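Local coordinates for putative glyoxalase superfamily protein (Ralstonia eutropha, PDB 3IUZ), which probably acts as an iron(II)-dependent dioxygenase that decarboxylates 2-oxoadipate to 2-hydroxyglutarate, at residues S27-L32 with E137-F142; F80-L85 with F302-T307; I229-N234 with R284-A289. One frame throughout, in Å; residues are numbered along the deposited sequence.

Contact 1. Residues S27-L32 with E137-F142; sequences SVPDGL and EGIAQF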
loop_
_atom_site.group_PDB
_atom_site.type_symbol
_atom_site.label_atom_id
_atom_site.label_comp_id
_atom_site.label_asym_id
_atom_site.label_seq_id
_atom_site.Cartn_x
_atom_site.Cartn_y
_atom_site.Cartn_z
ATOM N N SER A 27 -6.333 9.525 11.994
ATOM C CA SER A 27 -6.002 9.306 13.407
ATOM C C SER A 27 -4.652 8.705 13.567
ATOM O O SER A 27 -4.244 7.806 12.804
ATOM C CB SER A 27 -6.983 8.378 14.088
ATOM O OG SER A 27 -8.236 8.997 14.128
ATOM N N VAL A 28 -3.944 9.188 14.585
ATOM C CA VAL A 28 -2.712 8.568 14.990
ATOM C C VAL A 28 -3.062 7.686 16.158
ATOM O O VAL A 28 -3.640 8.128 17.150
ATOM C CB VAL A 28 -1.629 9.635 15.393
ATOM C CG1 VAL A 28 -0.416 8.963 16.000
ATOM C CG2 VAL A 28 -1.236 10.455 14.215
ATOM N N PRO A 29 -2.663 6.432 16.104
ATOM C CA PRO A 29 -2.955 5.586 17.270
ATOM C C PRO A 29 -2.286 6.076 18.548
ATOM O O PRO A 29 -1.180 6.638 18.510
ATOM C CB PRO A 29 -2.382 4.221 16.869
ATOM C CG PRO A 29 -1.422 4.489 15.755
ATOM C CD PRO A 29 -1.781 5.785 15.118
ATOM N N ASP A 30 -2.967 5.871 19.663
ATOM C CA ASP A 30 -2.458 6.259 20.958
ATOM C C ASP A 30 -1.490 5.208 21.432
ATOM O O ASP A 30 -1.571 4.063 21.040
ATOM C CB ASP A 30 -3.572 6.352 21.988
ATOM C CG ASP A 30 -4.480 7.534 21.768
ATOM O OD1 ASP A 30 -4.011 8.646 21.395
ATOM O OD2 ASP A 30 -5.695 7.336 21.994
ATOM N N GLY A 31 -0.574 5.595 22.293
ATOM C CA GLY A 31 0.308 4.597 22.866
ATOM C C GLY A 31 1.531 4.159 22.081
ATOM O O GLY A 31 2.134 3.156 22.410
ATOM N N LEU A 32 1.926 4.865 21.033
ATOM C CA LEU A 32 3.142 4.436 20.327
ATOM C C LEU A 32 4.358 4.708 21.235
ATOM O O LEU A 32 4.439 5.781 21.860
ATOM C CB LEU A 32 3.284 5.139 18.988
ATOM C CG LEU A 32 2.176 4.882 17.960
ATOM C CD1 LEU A 32 2.534 5.661 16.666
ATOM C CD2 LEU A 32 1.916 3.383 17.672
ATOM N N GLU A 137 -2.713 -3.359 16.443
ATOM C CA GLU A 137 -4.072 -2.904 16.178
ATOM C C GLU A 137 -4.182 -1.457 15.761
ATOM O O GLU A 137 -5.182 -1.078 15.154
ATOM C CB GLU A 137 -4.968 -3.115 17.387
ATOM C CG GLU A 137 -5.032 -4.545 17.797
ATOM C CD GLU A 137 -5.901 -4.756 19.031
ATOM O OE1 GLU A 137 -6.505 -3.781 19.544
ATOM O OE2 GLU A 137 -5.995 -5.912 19.471
ATOM N N GLY A 138 -3.158 -0.650 16.019
ATOM C CA GLY A 138 -3.244 0.776 15.726
ATOM C C GLY A 138 -2.514 1.236 14.483
ATOM O O GLY A 138 -3.012 2.090 13.757
ATOM N N ILE A 139 -1.298 0.730 14.258
ATOM C CA ILE A 139 -0.527 1.073 13.074
ATOM C C ILE A 139 -1.122 0.271 11.926
ATOM O O ILE A 139 -1.474 -0.897 12.112
ATOM C CB ILE A 139 0.970 0.742 13.286
ATOM C CG1 ILE A 139 1.594 1.785 14.237
ATOM C CG2 ILE A 139 1.700 0.694 11.963
ATOM C CD1 ILE A 139 3.022 1.413 14.691
ATOM N N ALA A 140 -1.278 0.857 10.748
ATOM C CA ALA A 140 -1.847 0.128 9.617
ATOM C C ALA A 140 -1.055 -1.114 9.326
ATOM O O ALA A 140 0.182 -1.091 9.423
ATOM C CB ALA A 140 -1.839 0.991 8.343
ATOM N N GLN A 141 -1.752 -2.171 8.913
ATOM C CA GLN A 141 -1.102 -3.371 8.447
ATOM C C GLN A 141 -0.696 -3.174 6.997
ATOM O O GLN A 141 -1.207 -2.265 6.326
ATOM C CB GLN A 141 -1.992 -4.578 8.555
ATOM C CG GLN A 141 -2.254 -5.036 9.952
ATOM C CD GLN A 141 -3.067 -6.316 9.957
ATOM O OE1 GLN A 141 -2.525 -7.428 9.852
ATOM N NE2 GLN A 141 -4.386 -6.170 10.036
ATOM N N PHE A 142 0.221 -4.023 6.530
ATOM C CA PHE A 142 0.537 -4.145 5.117
ATOM C C PHE A 142 0.020 -5.482 4.657
ATOM O O PHE A 142 0.266 -6.539 5.310
ATOM C CB PHE A 142 2.028 -4.091 4.867
ATOM C CG PHE A 142 2.587 -2.705 4.838
ATOM C CD1 PHE A 142 2.847 -2.014 6.008
ATOM C CD2 PHE A 142 2.794 -2.066 3.625
ATOM C CE1 PHE A 142 3.338 -0.706 5.972
ATOM C CE2 PHE A 142 3.283 -0.777 3.570
ATOM C CZ PHE A 142 3.560 -0.082 4.716
#
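L32 and I139 share the same first turn: in each the gamma carbon that leads to the contact stands beside the backbone N and opposite the carbonyl carbon, with chi1 at -62° in L32 and -74° in I139 (CG1). I139 runs out straight to CD1, whereas in L32 the extended branch is CD1 and the other methyl, CD2, turns aside from it onto I139. The two cross at a slant, and L32 CD2 lies 3.7 Å from I139 CD1 and 3.8 Å from I139 CG1, so a single methyl rests on the last two carbons of the isoleucine.

The other half of the contact is a proline ring laid on a peptide. P29 CB sits 3.7 Å from G138 CA, and P29 CG approaches G138 C at 3.7 Å and G138 O at 3.5 Å. CG stands above the flat face of the G138-I139 peptide. With no side chain at G138, the ring can come this close to the backbone. Further along, P29 CG reaches I139 CG1 at 4.3 Å, joining the proline edge of the contact to the aliphatic one.

I139 is buried, whereas P29, L32 and G138 stay partly accessible. Behind it, helix 42-60 touches both segments, through Q47 on P29 and N50 on I139, and H132 of strand 125-132 also packs on I139. The contact fastens the loop that follows helix 16-25 to the turn that leads into strand 141-147. No hydrogen bond and no charge pair crosses between the two segments: their cohesion comes from van der Waals fit and the removal of hydrocarbon from water, which sets few directional demands on the loop.

Contact 2. Residues F80-L85 with F302-T307; sequences FDHGAL and FYEFIT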
loop_
_atom_site.group_PDB
_atom_site.type_symbol
_atom_site.label_atom_id
_atom_site.label_comp_id
_atom_site.label_asym_id
_atom_site.label_seq_id
_atom_site.Cartn_x
_atom_site.Cartn_y
_atom_site.Cartn_z
ATOM N N PHE A 80 -6.526 4.472 9.363
ATOM C CA PHE A 80 -5.841 3.750 8.312
ATOM C C PHE A 80 -5.609 2.307 8.763
ATOM O O PHE A 80 -4.759 2.035 9.611
ATOM C CB PHE A 80 -4.528 4.407 7.934
ATOM C CG PHE A 80 -3.866 3.856 6.691
ATOM C CD1 PHE A 80 -4.542 3.114 5.717
ATOM C CD2 PHE A 80 -2.517 4.117 6.486
ATOM C CE1 PHE A 80 -3.872 2.657 4.581
ATOM C CE2 PHE A 80 -1.877 3.686 5.402
ATOM C CZ PHE A 80 -2.529 2.956 4.421
ATOM N N ASP A 81 -6.383 1.405 8.176
ATOM C CA ASP A 81 -6.392 0.011 8.564
ATOM C C ASP A 81 -5.282 -0.791 7.915
ATOM O O ASP A 81 -4.574 -1.535 8.613
ATOM C CB ASP A 81 -7.719 -0.622 8.211
ATOM C CG ASP A 81 -7.842 -2.045 8.751
ATOM O OD1 ASP A 81 -8.310 -2.189 9.900
ATOM O OD2 ASP A 81 -7.483 -2.970 8.011
ATOM N N HIS A 82 -5.170 -0.717 6.588
ATOM C CA HIS A 82 -4.099 -1.390 5.879
ATOM C C HIS A 82 -3.962 -0.838 4.462
ATOM O O HIS A 82 -4.954 -0.342 3.906
ATOM C CB HIS A 82 -4.341 -2.893 5.829
ATOM C CG HIS A 82 -5.450 -3.339 4.931
ATOM N ND1 HIS A 82 -6.759 -3.432 5.351
ATOM C CD2 HIS A 82 -5.428 -3.802 3.658
ATOM C CE1 HIS A 82 -7.490 -3.942 4.373
ATOM N NE2 HIS A 82 -6.707 -4.149 3.325
ATOM N N GLY A 83 -2.731 -0.858 3.934
ATOM C CA GLY A 83 -2.471 -0.700 2.498
ATOM C C GLY A 83 -2.134 -2.074 1.897
ATOM O O GLY A 83 -1.506 -2.932 2.572
ATOM N N ALA A 84 -2.579 -2.319 0.673
ATOM C CA ALA A 84 -2.347 -3.607 0.016
ATOM C C ALA A 84 -1.510 -3.327 -1.218
ATOM O O ALA A 84 -1.799 -2.380 -1.965
ATOM C CB ALA A 84 -3.646 -4.283 -0.382
ATOM N N LEU A 85 -0.451 -4.112 -1.406
ATOM C CA LEU A 85 0.336 -4.024 -2.613
ATOM C C LEU A 85 0.661 -5.364 -3.206
ATOM O O LEU A 85 0.450 -6.419 -2.583
ATOM C CB LEU A 85 1.602 -3.190 -2.416
ATOM C CG LEU A 85 2.617 -3.657 -1.369
ATOM C CD1 LEU A 85 4.010 -3.673 -1.983
ATOM C CD2 LEU A 85 2.626 -2.770 -0.163
ATOM N N PHE A 302 -7.896 1.924 -5.515
ATOM C CA PHE A 302 -9.207 2.179 -4.896
ATOM C C PHE A 302 -9.104 2.438 -3.392
ATOM O O PHE A 302 -8.027 2.243 -2.767
ATOM C CB PHE A 302 -10.259 1.082 -5.215
ATOM C CG PHE A 302 -9.963 -0.317 -4.684
ATOM C CD1 PHE A 302 -9.226 -1.214 -5.433
ATOM C CD2 PHE A 302 -10.457 -0.739 -3.454
ATOM C CE1 PHE A 302 -9.003 -2.503 -5.005
ATOM C CE2 PHE A 302 -10.206 -2.024 -2.986
ATOM C CZ PHE A 302 -9.487 -2.922 -3.780
ATOM N N TYR A 303 -10.190 2.969 -2.843
ATOM C CA TYR A 303 -10.338 3.272 -1.415
ATOM C C TYR A 303 -11.390 2.340 -0.876
ATOM O O TYR A 303 -12.487 2.239 -1.424
ATOM C CB TYR A 303 -10.781 4.717 -1.228
ATOM C CG TYR A 303 -10.687 5.274 0.182
ATOM C CD1 TYR A 303 -11.718 5.106 1.095
ATOM C CD2 TYR A 303 -9.613 6.049 0.565
ATOM C CE1 TYR A 303 -11.650 5.632 2.367
ATOM C CE2 TYR A 303 -9.557 6.619 1.829
ATOM C CZ TYR A 303 -10.548 6.403 2.722
ATOM O OH TYR A 303 -10.460 6.940 3.997
ATOM N N GLU A 304 -11.056 1.670 0.222
ATOM C CA GLU A 304 -11.847 0.604 0.769
ATOM C C GLU A 304 -12.174 0.867 2.240
ATOM O O GLU A 304 -11.439 1.558 2.942
ATOM C CB GLU A 304 -11.063 -0.720 0.643
ATOM C CG GLU A 304 -11.716 -1.967 1.315
ATOM C CD GLU A 304 -10.855 -3.202 1.129
ATOM O OE1 GLU A 304 -9.916 -3.427 1.923
ATOM O OE2 GLU A 304 -11.097 -3.909 0.143
ATOM N N PHE A 305 -13.283 0.307 2.677
ATOM C CA PHE A 305 -13.742 0.410 4.043
ATOM C C PHE A 305 -13.778 -0.973 4.685
ATOM O O PHE A 305 -14.092 -1.974 4.032
ATOM C CB PHE A 305 -15.152 0.975 4.099
ATOM C CG PHE A 305 -15.267 2.342 3.548
ATOM C CD1 PHE A 305 -14.826 3.429 4.253
ATOM C CD2 PHE A 305 -15.791 2.547 2.293
ATOM C CE1 PHE A 305 -14.915 4.716 3.738
ATOM C CE2 PHE A 305 -15.893 3.858 1.801
ATOM C CZ PHE A 305 -15.444 4.916 2.539
ATOM N N ILE A 306 -13.516 -1.004 5.995
ATOM C CA ILE A 306 -13.502 -2.265 6.715
ATOM C C ILE A 306 -14.066 -2.020 8.102
ATOM O O ILE A 306 -13.837 -0.966 8.687
ATOM C CB ILE A 306 -12.073 -2.828 6.829
ATOM C CG1 ILE A 306 -12.080 -4.281 7.356
ATOM C CG2 ILE A 306 -11.182 -1.913 7.680
ATOM C CD1 ILE A 306 -10.736 -5.041 6.955
ATOM N N THR A 307 -14.839 -2.984 8.589
ATOM C CA THR A 307 -15.227 -3.038 9.991
ATOM C C THR A 307 -14.642 -4.335 10.611
ATOM O O THR A 307 -14.716 -5.424 10.008
ATOM C CB THR A 307 -16.774 -2.954 10.171
ATOM O OG1 THR A 307 -17.218 -1.625 9.890
ATOM C CG2 THR A 307 -17.192 -3.308 11.598
HETATM O O HOH W 1 -7.843 -5.402 1.475
#
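The segments of strands 80-87 and 293-306 run at 133° to each other with their axes 8.4 Å apart at closest approach, unpaired with one another because strand 238-242 lies between them, and D81 and I306 form the closest CA pair.

With chi1 at -173° the D81 side chain swings away from its backbone N and meets that of I306 at about a right angle: I306 CG2 presses on D81 CG at 3.5 Å. D81 OD2 accepts from H82 ND1 at 2.8 Å through its anti lone pair, nearly straight and in the imidazole plane, which fixes the rotation of the ring. The other edge of that ring carries NE2, which lies 2.5 Å from water 1, also in the ring plane. The same water donates to E304 OE1 at 2.9 Å, so it bridges histidine and glutamate. Their direct approach, H82 CE1 to E304 OE1 at 3.5 Å, is oblique, with ring and carboxylate planes 55° apart. I306 CD1 lies near the ring plane at its edge, 4.3 Å from H82 CE1.

R242 and R308 form salt bridges to D81 OD1, while E304 OE1 hydrogen-bonds with T240 OG1 and Q274 NE2. H82, H238 and E304 are a set of two histidines and a carboxylate that could hold the iron expected for this family; the water lies between H82 and E304. Strand 238-242 is antiparallel to 80-87 and parallel to 293-306; strand 141-147 pairs with the far edge of 80-87, and helix 42-60 packs on F80 and Y303.

Contact 3. Residues I229-N234 with R284-A289; sequences IATEGN and RQFIGA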
loop_
_atom_site.group_PDB
_atom_site.type_symbol
_atom_site.label_atom_id
_atom_site.label_comp_id
_atom_site.label_asym_id
_atom_site.label_seq_id
_atom_site.Cartn_x
_atom_site.Cartn_y
_atom_site.Cartn_z
ATOM N N ILE A 229 -0.538 -5.195 -12.378
ATOM C CA ILE A 229 0.853 -5.104 -11.937
ATOM C C ILE A 229 1.745 -4.552 -13.037
ATOM O O ILE A 229 2.612 -3.732 -12.794
ATOM C CB ILE A 229 1.391 -6.447 -11.404
ATOM C CG1 ILE A 229 0.544 -6.911 -10.208
ATOM C CG2 ILE A 229 2.872 -6.267 -11.026
ATOM C CD1 ILE A 229 0.850 -8.324 -9.686
ATOM N N ALA A 230 1.491 -4.961 -14.275
ATOM C CA ALA A 230 2.262 -4.446 -15.377
ATOM C C ALA A 230 2.224 -2.933 -15.503
ATOM O O ALA A 230 3.209 -2.313 -15.918
ATOM C CB ALA A 230 1.840 -5.140 -16.702
ATOM N N THR A 231 1.102 -2.313 -15.140
ATOM C CA THR A 231 0.983 -0.873 -15.305
ATOM C C THR A 231 1.338 -0.148 -14.015
ATOM O O THR A 231 1.916 0.937 -14.070
ATOM C CB THR A 231 -0.438 -0.421 -15.820
ATOM O OG1 THR A 231 -1.383 -0.430 -14.735
ATOM C CG2 THR A 231 -0.938 -1.296 -16.960
ATOM N N GLU A 232 0.983 -0.727 -12.873
ATOM C CA GLU A 232 1.151 -0.037 -11.566
ATOM C C GLU A 232 2.338 -0.517 -10.707
ATOM O O GLU A 232 2.722 0.141 -9.739
ATOM C CB GLU A 232 -0.121 -0.203 -10.696
ATOM C CG GLU A 232 -1.408 0.187 -11.387
ATOM C CD GLU A 232 -1.324 1.569 -11.974
ATOM O OE1 GLU A 232 -1.299 2.525 -11.158
ATOM O OE2 GLU A 232 -1.251 1.664 -13.228
ATOM N N GLY A 233 2.918 -1.659 -11.054
ATOM C CA GLY A 233 4.049 -2.214 -10.305
ATOM C C GLY A 233 3.714 -2.456 -8.839
ATOM O O GLY A 233 2.660 -3.045 -8.526
ATOM N N ASN A 234 4.596 -1.974 -7.956
ATOM C CA ASN A 234 4.420 -2.131 -6.516
ATOM C C ASN A 234 3.713 -0.972 -5.825
ATOM O O ASN A 234 3.708 -0.894 -4.585
ATOM C CB ASN A 234 5.783 -2.338 -5.850
ATOM C CG ASN A 234 6.622 -3.421 -6.514
ATOM O OD1 ASN A 234 7.792 -3.187 -6.833
ATOM N ND2 ASN A 234 6.058 -4.609 -6.687
ATOM N N ARG A 284 -2.058 5.717 -18.610
ATOM C CA ARG A 284 -0.758 5.085 -18.571
ATOM C C ARG A 284 -0.171 4.976 -19.955
ATOM O O ARG A 284 -0.895 4.885 -20.972
ATOM C CB ARG A 284 -0.859 3.679 -17.956
ATOM C CG ARG A 284 -1.278 3.649 -16.494
ATOM C CD ARG A 284 -0.182 4.221 -15.548
ATOM N NE ARG A 284 -0.630 4.209 -14.156
ATOM C CZ ARG A 284 -0.919 5.279 -13.433
ATOM N NH1 ARG A 284 -0.799 6.481 -13.951
ATOM N NH2 ARG A 284 -1.334 5.164 -12.184
ATOM N N GLN A 285 1.161 4.952 -19.985
ATOM C CA GLN A 285 1.893 4.810 -21.223
ATOM C C GLN A 285 2.274 3.365 -21.508
ATOM O O GLN A 285 2.520 2.572 -20.619
ATOM C CB GLN A 285 3.151 5.668 -21.182
ATOM C CG GLN A 285 2.850 7.149 -21.132
ATOM C CD GLN A 285 4.083 7.987 -20.965
ATOM O OE1 GLN A 285 4.991 7.654 -20.201
ATOM N NE2 GLN A 285 4.117 9.093 -21.669
ATOM N N PHE A 286 2.335 3.049 -22.778
ATOM C CA PHE A 286 2.747 1.771 -23.287
ATOM C C PHE A 286 3.585 1.929 -24.559
ATOM O O PHE A 286 3.507 2.936 -25.241
ATOM C CB PHE A 286 1.550 0.922 -23.668
ATOM C CG PHE A 286 0.627 0.648 -22.551
ATOM C CD1 PHE A 286 -0.347 1.570 -22.202
ATOM C CD2 PHE A 286 0.698 -0.555 -21.841
ATOM C CE1 PHE A 286 -1.246 1.293 -21.163
ATOM C CE2 PHE A 286 -0.177 -0.819 -20.821
ATOM C CZ PHE A 286 -1.167 0.116 -20.479
ATOM N N ILE A 287 4.347 0.905 -24.888
ATOM C CA ILE A 287 5.145 0.909 -26.114
ATOM C C ILE A 287 4.367 0.197 -27.184
ATOM O O ILE A 287 3.952 -0.974 -27.044
ATOM C CB ILE A 287 6.521 0.274 -25.940
ATOM C CG1 ILE A 287 7.268 0.950 -24.777
ATOM C CG2 ILE A 287 7.322 0.319 -27.288
ATOM C CD1 ILE A 287 7.553 2.450 -24.923
ATOM N N GLY A 288 4.158 0.931 -28.269
ATOM C CA GLY A 288 3.415 0.436 -29.418
ATOM C C GLY A 288 4.199 -0.472 -30.349
ATOM O O GLY A 288 5.386 -0.674 -30.166
ATOM N N ALA A 289 3.512 -1.014 -31.348
ATOM C CA ALA A 289 4.093 -2.010 -32.247
ATOM C C ALA A 289 5.337 -1.491 -33.000
ATOM O O ALA A 289 6.189 -2.290 -33.397
ATOM C CB ALA A 289 3.055 -2.493 -33.259
#
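R284 grips E232 side-on with two nitrogens, and this is the firm part of the contact. NE donates to E232 OE2 at 2.8 Å and NH2 to E232 OE1 at 2.8 Å, with N-H...O angles of 165° and 169°. Each bond uses the syn lone pair of its oxygen, and the two flat groups are nearly coplanar, 17° apart, so the fork leaves the carboxylate little freedom to twist. Both side chains bend at chi2 to meet and cross at about a right angle. The paired bonds from the guanidinium would probably keep the carboxylate ionised.

On its anti lone pair E232 OE2 also faces the hydroxyl of its neighbour T231, with OG1 at 2.6 Å. W228 O, one turn back, is another hydrogen-bond partner of that OG1, so the two acceptors compete for a single hydroxyl proton.

Beside this fork the contact is looser and apolar. T231 CG2 meets F286 CZ obliquely at 3.8 Å, and T231 CB stays 4.2 Å from R284 CG. Y216 of helix 213-222 closes in on both T231 and F286, and V298 of strand 293-306 lies against T231 and R284. While T231, E232 and F286 are buried, R284 is partly accessible and marks the solvent side.

The helical part ends here: G233 N still bonds to I229 O at 2.7 Å, and G233 then leaves helical geometry with a positive phi. The pattern is that of a glycine-terminated helix end tied to a beta-hairpin, strands 281-287 and 293-306, by a bidentate salt bridge.

Overall arrangement
All three contacts reach one mixed sheet. Contacts 1 and 2 have centres 14 Å apart and meet directly, because strands 141-147 and 80-87 are parallel neighbours joined by probable backbone bonds from Q141 to D81 and G83. Contact 3 lies farther off, its centre about 24 Å from that of contact 2 and about 34 Å from that of contact 1, which is on the opposite side of the chain's centre. It touches contact 2 where L85 packs on N234, and its strand 281-287 pairs with strand 293-306. Along the sequence contacts 1 and 2 interlock, whereas contact 3 is nested inside the loop closed by contact 2. The buried histidine-glutamate region therefore lies between a peripheral loop anchor and a helix-hairpin tie.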